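Cocosin 1 acidic chain (Cocos nucifera, PDB 5WPW) serves as a seed storage protein of the 11S globulin family, a hexamer that acts as a nutrient reservoir in the coconut. Local coordinates at residues Val63-Gly68 and Asp114-Pro119; Gln109-Asp114 and Lys251-Asp256; Pro301-Asn306 and Ser372-Lys377. The protein carries 2 engineered substitutions. All coordinates share one frame; numbering follows the deposited sequence.

Contact 1. Residues Val63-Gly68 and Asp114-Pro119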
loop_
_atom_site.group_PDB
_atom_site.type_symbol
_atom_site.label_atom_id
_atom_site.label_comp_id
_atom_site.label_asym_id
_atom_site.label_seq_id
_atom_site.Cartn_x
_atom_site.Cartn_y
_atom_site.Cartn_z
ATOM N N VAL A 63 -9.255 17.801 17.822
ATOM C CA VAL A 63 -9.582 18.598 19.002
ATOM C C VAL A 63 -8.321 18.740 19.840
ATOM O O VAL A 63 -7.654 17.740 20.127
ATOM C CB VAL A 63 -10.705 17.945 19.824
ATOM C CG1 VAL A 63 -11.096 18.859 20.988
ATOM C CG2 VAL A 63 -11.899 17.619 18.930
ATOM N N TYR A 64 -7.978 19.962 20.230
ATOM C CA TYR A 64 -6.891 20.163 21.180
ATOM C C TYR A 64 -7.469 20.599 22.521
ATOM O O TYR A 64 -8.201 21.588 22.578
ATOM C CB TYR A 64 -5.882 21.212 20.696
ATOM C CG TYR A 64 -4.734 21.428 21.673
ATOM C CD1 TYR A 64 -3.749 20.454 21.860
ATOM C CD2 TYR A 64 -4.628 22.605 22.398
ATOM C CE1 TYR A 64 -2.696 20.653 22.758
ATOM C CE2 TYR A 64 -3.588 22.812 23.291
ATOM C CZ TYR A 64 -2.634 21.835 23.468
ATOM O OH TYR A 64 -1.610 22.050 24.354
ATOM N N ILE A 65 -7.117 19.877 23.586
ATOM C CA ILE A 65 -7.554 20.207 24.949
ATOM C C ILE A 65 -6.599 21.276 25.488
ATOM O O ILE A 65 -5.484 20.970 25.911
ATOM C CB ILE A 65 -7.595 18.979 25.859
ATOM C CG1 ILE A 65 -8.409 17.837 25.242
ATOM C CG2 ILE A 65 -8.207 19.343 27.267
ATOM C CD1 ILE A 65 -9.759 18.226 24.905
ATOM N N VAL A 66 -7.034 22.539 25.428
ATOM C CA VAL A 66 -6.283 23.656 25.997
ATOM C C VAL A 66 -6.238 23.566 27.519
ATOM O O VAL A 66 -5.228 23.907 28.151
ATOM C CB VAL A 66 -6.911 24.987 25.536
ATOM C CG1 VAL A 66 -6.206 26.190 26.203
ATOM C CG2 VAL A 66 -6.839 25.138 24.010
ATOM N N GLN A 67 -7.327 23.117 28.137
ATOM C CA GLN A 67 -7.443 23.162 29.584
ATOM C C GLN A 67 -8.424 22.090 30.032
ATOM O O GLN A 67 -9.388 21.810 29.320
ATOM C CB GLN A 67 -7.923 24.558 30.006
ATOM C CG GLN A 67 -7.980 24.821 31.507
ATOM C CD GLN A 67 -8.719 26.118 31.797
ATOM O OE1 GLN A 67 -8.130 27.198 31.756
ATOM N NE2 GLN A 67 -10.013 26.019 32.052
ATOM N N GLY A 68 -8.178 21.493 31.202
ATOM C CA GLY A 68 -9.161 20.643 31.848
ATOM C C GLY A 68 -8.872 19.170 31.660
ATOM O O GLY A 68 -7.914 18.759 31.002
ATOM N N ASP A 114 -3.902 17.079 25.347
ATOM C CA ASP A 114 -4.286 15.971 24.494
ATOM C C ASP A 114 -4.795 16.474 23.150
ATOM O O ASP A 114 -5.454 17.505 23.056
ATOM C CB ASP A 114 -5.372 15.129 25.150
ATOM C CG ASP A 114 -4.827 14.148 26.147
ATOM O OD1 ASP A 114 -3.608 13.934 26.211
ATOM O OD2 ASP A 114 -5.644 13.559 26.864
ATOM N N VAL A 115 -4.506 15.706 22.106
ATOM C CA VAL A 115 -5.123 15.873 20.797
ATOM C C VAL A 115 -6.015 14.669 20.573
ATOM O O VAL A 115 -5.565 13.527 20.740
ATOM C CB VAL A 115 -4.092 15.978 19.660
ATOM C CG1 VAL A 115 -4.835 16.009 18.370
ATOM C CG2 VAL A 115 -3.260 17.232 19.806
ATOM N N LEU A 116 -7.275 14.921 20.231
ATOM C CA LEU A 116 -8.238 13.879 19.894
ATOM C C LEU A 116 -8.604 13.987 18.421
ATOM O O LEU A 116 -8.851 15.088 17.921
ATOM C CB LEU A 116 -9.504 14.014 20.736
ATOM C CG LEU A 116 -9.254 13.834 22.223
ATOM C CD1 LEU A 116 -9.738 15.044 23.005
ATOM C CD2 LEU A 116 -9.959 12.572 22.650
ATOM N N ALA A 117 -8.641 12.842 17.737
ATOM C CA ALA A 117 -9.002 12.760 16.317
ATOM C C ALA A 117 -10.349 12.054 16.195
ATOM O O ALA A 117 -10.484 10.893 16.608
ATOM C CB ALA A 117 -7.949 12.006 15.511
ATOM N N VAL A 118 -11.331 12.749 15.629
ATOM C CA VAL A 118 -12.673 12.208 15.416
ATOM C C VAL A 118 -12.991 12.090 13.925
ATOM O O VAL A 118 -13.236 13.113 13.280
ATOM C CB VAL A 118 -13.707 13.104 16.119
ATOM C CG1 VAL A 118 -15.096 12.560 15.925
ATOM C CG2 VAL A 118 -13.383 13.229 17.591
ATOM N N PRO A 119 -13.039 10.881 13.353
ATOM C CA PRO A 119 -13.442 10.726 11.945
ATOM C C PRO A 119 -14.833 11.274 11.675
ATOM O O PRO A 119 -15.715 11.235 12.528
ATOM C CB PRO A 119 -13.432 9.205 11.726
ATOM C CG PRO A 119 -12.757 8.618 12.944
ATOM C CD PRO A 119 -12.916 9.593 14.050
#

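Contact 2. Residues Gln109-Asp114 and Lys251-Asp256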
loop_
_atom_site.group_PDB
_atom_site.type_symbol
_atom_site.label_atom_id
_atom_site.label_comp_id
_atom_site.label_asym_id
_atom_site.label_seq_id
_atom_site.Cartn_x
_atom_site.Cartn_y
_atom_site.Cartn_z
ATOM N N GLN A 109 -10.116 8.841 28.519
ATOM C CA GLN A 109 -9.910 9.878 29.519
ATOM C C GLN A 109 -8.828 10.820 29.032
ATOM O O GLN A 109 -7.712 10.388 28.746
ATOM C CB GLN A 109 -9.564 9.259 30.867
ATOM C CG GLN A 109 -10.704 8.405 31.354
ATOM C CD GLN A 109 -10.683 8.215 32.839
ATOM O OE1 GLN A 109 -10.786 9.180 33.598
ATOM N NE2 GLN A 109 -10.539 6.970 33.272
ATOM N N PHE A 110 -9.165 12.093 28.921
ATOM C CA PHE A 110 -8.289 13.072 28.308
ATOM C C PHE A 110 -7.829 14.093 29.342
ATOM O O PHE A 110 -8.331 14.158 30.466
ATOM C CB PHE A 110 -8.992 13.759 27.139
ATOM C CG PHE A 110 -10.121 14.656 27.543
ATOM C CD1 PHE A 110 -9.896 15.989 27.830
ATOM C CD2 PHE A 110 -11.421 14.179 27.579
ATOM C CE1 PHE A 110 -10.939 16.832 28.185
ATOM C CE2 PHE A 110 -12.467 15.022 27.918
ATOM C CZ PHE A 110 -12.228 16.336 28.227
ATOM N N GLN A 111 -6.856 14.902 28.950
ATOM C CA GLN A 111 -6.290 15.874 29.875
ATOM C C GLN A 111 -5.665 16.995 29.064
ATOM O O GLN A 111 -5.603 16.930 27.835
ATOM C CB GLN A 111 -5.267 15.215 30.806
ATOM C CG GLN A 111 -3.912 14.923 30.162
ATOM C CD GLN A 111 -2.795 14.722 31.191
ATOM O OE1 GLN A 111 -2.123 15.675 31.593
ATOM N NE2 GLN A 111 -2.588 13.472 31.606
ATOM N N GLU A 112 -5.203 18.033 29.766
ATOM C CA GLU A 112 -4.579 19.166 29.090
ATOM C C GLU A 112 -3.467 18.673 28.182
ATOM O O GLU A 112 -2.721 17.756 28.535
ATOM C CB GLU A 112 -4.026 20.171 30.110
ATOM C CG GLU A 112 -3.493 21.460 29.483
ATOM C CD GLU A 112 -2.671 22.287 30.458
ATOM O OE1 GLU A 112 -1.867 23.136 30.006
ATOM O OE2 GLU A 112 -2.836 22.082 31.676
ATOM N N GLY A 113 -3.393 19.262 26.991
ATOM C CA GLY A 113 -2.399 18.897 26.011
ATOM C C GLY A 113 -2.775 17.740 25.105
ATOM O O GLY A 113 -2.013 17.429 24.179
ATOM N N ASP A 114 -3.902 17.079 25.347
ATOM C CA ASP A 114 -4.286 15.971 24.494
ATOM C C ASP A 114 -4.795 16.474 23.150
ATOM O O ASP A 114 -5.454 17.505 23.056
ATOM C CB ASP A 114 -5.372 15.129 25.150
ATOM C CG ASP A 114 -4.827 14.148 26.147
ATOM O OD1 ASP A 114 -3.608 13.934 26.211
ATOM O OD2 ASP A 114 -5.644 13.559 26.864
ATOM N N LYS A 251 -6.307 9.342 20.551
ATOM C CA LYS A 251 -5.889 10.433 21.412
ATOM C C LYS A 251 -4.383 10.345 21.586
ATOM O O LYS A 251 -3.827 9.244 21.702
ATOM C CB LYS A 251 -6.594 10.347 22.770
ATOM C CG LYS A 251 -6.021 11.252 23.857
ATOM C CD LYS A 251 -6.823 11.071 25.158
ATOM C CE LYS A 251 -5.936 10.589 26.299
ATOM N NZ LYS A 251 -5.687 9.115 26.331
ATOM N N GLN A 252 -3.727 11.499 21.591
ATOM C CA GLN A 252 -2.293 11.552 21.858
ATOM C C GLN A 252 -1.959 12.884 22.504
ATOM O O GLN A 252 -2.418 13.934 22.047
ATOM C CB GLN A 252 -1.475 11.374 20.574
ATOM C CG GLN A 252 -0.015 11.727 20.768
ATOM C CD GLN A 252 0.880 10.519 20.782
ATOM O OE1 GLN A 252 0.415 9.387 20.885
ATOM N NE2 GLN A 252 2.185 10.752 20.655
ATOM N N ASN A 253 -1.167 12.838 23.568
ATOM C CA ASN A 253 -0.781 14.051 24.263
ATOM C C ASN A 253 0.439 14.677 23.586
ATOM O O ASN A 253 1.426 13.991 23.319
ATOM C CB ASN A 253 -0.503 13.741 25.731
ATOM C CG ASN A 253 -0.070 14.958 26.497
ATOM O OD1 ASN A 253 1.113 15.258 26.554
ATOM N ND2 ASN A 253 -1.020 15.685 27.058
ATOM N N ILE A 254 0.353 15.969 23.268
ATOM C CA ILE A 254 1.489 16.697 22.724
ATOM C C ILE A 254 1.930 17.847 23.612
ATOM O O ILE A 254 2.839 18.593 23.226
ATOM C CB ILE A 254 1.211 17.216 21.301
ATOM C CG1 ILE A 254 0.030 18.193 21.314
ATOM C CG2 ILE A 254 0.990 16.034 20.355
ATOM C CD1 ILE A 254 -0.054 19.050 20.066
ATOM N N GLY A 255 1.321 18.016 24.785
ATOM C CA GLY A 255 1.639 19.167 25.613
ATOM C C GLY A 255 2.770 18.895 26.579
ATOM O O GLY A 255 3.454 19.822 27.027
ATOM N N ASP A 256 2.952 17.624 26.903
ATOM C CA ASP A 256 3.944 17.173 27.868
ATOM C C ASP A 256 5.334 17.560 27.395
ATOM O O ASP A 256 5.761 17.109 26.323
ATOM C CB ASP A 256 3.863 15.652 28.060
ATOM C CG ASP A 256 4.885 15.116 29.077
ATOM O OD1 ASP A 256 5.739 15.882 29.577
ATOM O OD2 ASP A 256 4.846 13.901 29.380
HETATM O O HOH W 1 -5.697 7.939 28.483
#

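Contact 3. Residues Pro301-Asn306 and Ser372-Lys377. Engineered in segment 372-377: Ile374 (natural residue Val).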
loop_
_atom_site.group_PDB
_atom_site.type_symbol
_atom_site.label_atom_id
_atom_site.label_comp_id
_atom_site.label_asym_id
_atom_site.label_seq_id
_atom_site.Cartn_x
_atom_site.Cartn_y
_atom_site.Cartn_z
ATOM N N PRO A 301 12.662 31.263 10.216
ATOM C CA PRO A 301 11.813 31.464 9.034
ATOM C C PRO A 301 11.640 30.163 8.265
ATOM O O PRO A 301 12.590 29.410 8.060
ATOM C CB PRO A 301 12.583 32.506 8.210
ATOM C CG PRO A 301 13.427 33.214 9.196
ATOM C CD PRO A 301 13.775 32.228 10.269
ATOM N N HIS A 302 10.399 29.878 7.889
ATOM C CA HIS A 302 10.081 28.616 7.238
ATOM C C HIS A 302 8.838 28.811 6.394
ATOM O O HIS A 302 8.084 29.782 6.570
ATOM C CB HIS A 302 9.869 27.476 8.249
ATOM C CG HIS A 302 8.744 27.720 9.218
ATOM N ND1 HIS A 302 8.868 28.564 10.306
ATOM C CD2 HIS A 302 7.486 27.213 9.279
ATOM C CE1 HIS A 302 7.726 28.592 10.970
ATOM N NE2 HIS A 302 6.874 27.775 10.375
ATOM N N TRP A 303 8.628 27.880 5.464
ATOM C CA TRP A 303 7.320 27.752 4.849
ATOM C C TRP A 303 6.783 26.333 5.011
ATOM O O TRP A 303 7.541 25.366 5.150
ATOM C CB TRP A 303 7.372 28.166 3.370
ATOM C CG TRP A 303 8.110 27.248 2.453
ATOM C CD1 TRP A 303 7.595 26.158 1.761
ATOM C CD2 TRP A 303 9.466 27.361 2.076
ATOM N NE1 TRP A 303 8.580 25.596 0.990
ATOM C CE2 TRP A 303 9.739 26.317 1.159
ATOM C CE3 TRP A 303 10.496 28.248 2.425
ATOM C CZ2 TRP A 303 11.007 26.131 0.590
ATOM C CZ3 TRP A 303 11.744 28.073 1.845
ATOM C CH2 TRP A 303 11.996 27.015 0.949
ATOM N N ASN A 304 5.454 26.223 5.041
ATOM C CA ASN A 304 4.808 24.926 5.064
ATOM C C ASN A 304 4.783 24.366 3.655
ATOM O O ASN A 304 4.293 25.019 2.731
ATOM C CB ASN A 304 3.384 25.032 5.600
ATOM C CG ASN A 304 3.361 25.300 7.078
ATOM O OD1 ASN A 304 3.591 24.398 7.880
ATOM N ND2 ASN A 304 3.109 26.547 7.449
ATOM N N ILE A 305 5.272 23.140 3.515
ATOM C CA ILE A 305 5.470 22.557 2.195
ATOM C C ILE A 305 4.164 22.031 1.636
ATOM O O ILE A 305 3.802 22.319 0.487
ATOM C CB ILE A 305 6.524 21.440 2.256
ATOM C CG1 ILE A 305 7.923 22.040 2.425
ATOM C CG2 ILE A 305 6.459 20.584 1.010
ATOM C CD1 ILE A 305 8.948 21.011 2.771
ATOM N N ASN A 306 3.436 21.254 2.438
ATOM C CA ASN A 306 2.341 20.446 1.904
ATOM C C ASN A 306 1.033 20.678 2.648
ATOM O O ASN A 306 0.138 19.834 2.576
ATOM C CB ASN A 306 2.710 18.953 1.935
ATOM C CG ASN A 306 3.091 18.442 3.320
ATOM O OD1 ASN A 306 3.361 19.208 4.268
ATOM N ND2 ASN A 306 3.134 17.125 3.441
ATOM N N SER A 372 9.773 23.675 5.526
ATOM C CA SER A 372 11.108 23.947 4.999
ATOM C C SER A 372 11.652 25.210 5.660
ATOM O O SER A 372 11.104 26.297 5.449
ATOM C CB SER A 372 11.045 24.143 3.491
ATOM O OG SER A 372 12.327 24.362 2.976
ATOM N N THR A 373 12.731 25.081 6.429
ATOM C CA THR A 373 13.356 26.285 6.976
ATOM C C THR A 373 14.192 26.998 5.906
ATOM O O THR A 373 14.613 26.410 4.909
ATOM C CB THR A 373 14.237 25.958 8.178
ATOM O OG1 THR A 373 15.192 24.956 7.824
ATOM C CG2 THR A 373 13.411 25.474 9.357
ATOM N N ILE A 374 14.402 28.297 6.115
ATOM C CA ILE A 374 15.211 29.114 5.212
ATOM C C ILE A 374 16.661 29.158 5.659
ATOM O O ILE A 374 17.560 29.026 4.831
ATOM C CB ILE A 374 14.602 30.528 5.100
ATOM C CG1 ILE A 374 13.179 30.435 4.559
ATOM C CG2 ILE A 374 15.399 31.399 4.156
ATOM C CD1 ILE A 374 12.489 31.768 4.352
ATOM N N VAL A 375 16.889 29.337 6.964
ATOM C CA VAL A 375 18.199 29.276 7.599
ATOM C C VAL A 375 18.174 28.206 8.678
ATOM O O VAL A 375 17.121 27.892 9.243
ATOM C CB VAL A 375 18.613 30.630 8.209
ATOM C CG1 VAL A 375 19.205 31.515 7.133
ATOM C CG2 VAL A 375 17.420 31.294 8.885
ATOM N N GLY A 376 19.338 27.643 8.963
ATOM C CA GLY A 376 19.461 26.629 9.991
ATOM C C GLY A 376 19.977 25.319 9.432
ATOM O O GLY A 376 20.271 25.188 8.245
ATOM N N LYS A 377 20.061 24.328 10.322
ATOM C CA LYS A 377 20.795 23.112 9.992
ATOM C C LYS A 377 20.126 22.304 8.878
ATOM O O LYS A 377 20.817 21.609 8.120
ATOM C CB LYS A 377 20.991 22.267 11.253
ATOM C CG LYS A 377 19.780 21.514 11.750
ATOM C CD LYS A 377 20.215 20.211 12.408
ATOM C CE LYS A 377 20.996 20.484 13.691
ATOM N NZ LYS A 377 22.039 19.447 13.970
#

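Contact 1. Residues Val63-Gly68 and Asp114-Pro119
Neighbouring antiparallel strands in the main sheet of the N-terminal cupin domain form this contact: 61-67 lies between 134-140 and 114-118, and 114-118 is in turn flanked by 251-253. The short segments run 154° apart in direction and come within 4.8 Å of each other at their axes. Val63 and Leu116 make a hydrogen-bonded pair in which both amides are used. Val63 N donates to Leu116 O at 2.7 Å, and Leu116 N returns a bond to Val63 O at 2.8 Å, each donor lying in the plane of the carbonyl it meets. Two residues on, Ile65 N gives an almost straight bond to Asp114 O at 2.9 Å, approaching nearly along the C=O axis. Between these rungs Tyr64 and Val115 form a non-hydrogen-bonded pair, and Val115 CA leans on Val63 O at 3.2 Å in a CA-H...O contact.

With its CG anti to the backbone N (chi1 -180°), Tyr64 offers a ring edge to Val115, whose CG2 lies in the ring plane 3.9 Å from CD1. Ile65 points toward the partner strand with CG1 anti to its carbonyl carbon, and a second bend at chi2 (-56°) sets its CD1 tip to tip with Leu116 CD1 at 3.7 Å, the two chains crossing obliquely. A classic beta bulge follows in 61-67, where Val66 and Gln67 together oppose Val135 of strand 134-140.

All six touching residues are buried, so their amides and carbonyls would be costly to leave without partners. Three short, nearly linear bonds satisfy the groups turned toward each other, while those of Tyr64 and Val115 pair outward with Ile137 and Gln252; the Tyr64-Val115 and Ile65-Leu116 contacts pack hydrocarbon beside these bonds.

Contact 2. Residues Gln109-Asp114 and Lys251-Asp256
Two torsions bring a carboxylate and an amide together nearly at right angles: Asp114 carries CG anti to its carbonyl carbon (chi1 -82°), and Asn253 carries CG anti to its backbone N (chi1 179°). The pair sits where strand 251-253 joins the edge of the N-terminal cupin sheet and a type II beta turn, Gln111 to Asp114, ends. Asn253 ND2 bonds to Asp114 OD1 at 3.2 Å, meeting it from above the carboxylate plane, with the two flat groups 80° apart. Asp114 OD2 accepts from Gln111 N at 2.8 Å, so the turn itself fixes the carboxylate. Asn253 also makes an Asx motif, its OD1 taking Asp256 N on a lone pair at 3.0 Å.

Backbones close in at Gly113 and Gly255, both without side chains, whose CA atoms are 4.1 Å apart. Here Gly113 O accepts from Ile254 N at 2.9 Å. Lys251 crosses Asp114 obliquely; its CE lies 3.0 Å from Asp114 OD2, whereas bends at chi3 and chi4 leave NZ 4.5 Å from that oxygen, too far for a salt bridge though the opposite charges remain close. Lys251 NZ instead donates to a water, which passes a bond to Gln109 O.

Contact 3. Residues Pro301-Asn306 and Ser372-Lys377
Ser372, Pro301 and Trp303 bury the most surface where strands 298-304 and 371-373 pair antiparallel in the C-terminal cupin domain. Trp303 and Ser372 form a hydrogen-bonded pair, with Ser372 N donating to Trp303 O at 2.8 Å and Trp303 N to Ser372 O at 2.9 Å. Their side chains share a face. Trp303 holds CG in the crowded position between backbone N and carbonyl carbon (chi1 70°), which lays the indole over Ser372. The serine CB then makes a CH-pi contact 3.6 Å from the centroid of the six-membered ring. Ile305 CD1 also packs on that CB.

Pro301 contributes both its carbonyl and its ring. The carbonyl O takes Ile374 N at 2.9 Å from above its plane. Its ring CB touches CD1 of Ile374, an engineered residue, and its CD meets Val375 CG2. Another subunit of the hexamer packs here too: Trp303 NE1 bonds to Gly121 O of that subunit, whose Ala191 lies on Pro301. The tryptophan thus joins the strand pair to the subunit interface. At the ring edge, near its plane, Ile374 CG1 sits 3.9 Å from Trp303 CZ3, while Ser372 OG stands over one face, 3.3 Å from CZ2.

How the contacts relate
From the N terminus, segment 63-68 is met after 45 intervening residues by 114-119, so contact 1 closes a loop within the first cupin domain. Contact 2 opens inside that loop, at 109-114, but closes 136 residues later, at 251-256; the two therefore cross, sharing Asp114. They touch directly, as Val115 N and Gln252 O lie 2.7 Å apart, and together they seat three neighbouring strands of one sheet, the last from beyond Cys246, the residue joined to Cys79 by the disulfide between the acidic and basic chains. Contact 3 follows in series, closing a 65-residue loop in the second cupin, its centre about 27 Å from the centres of both others.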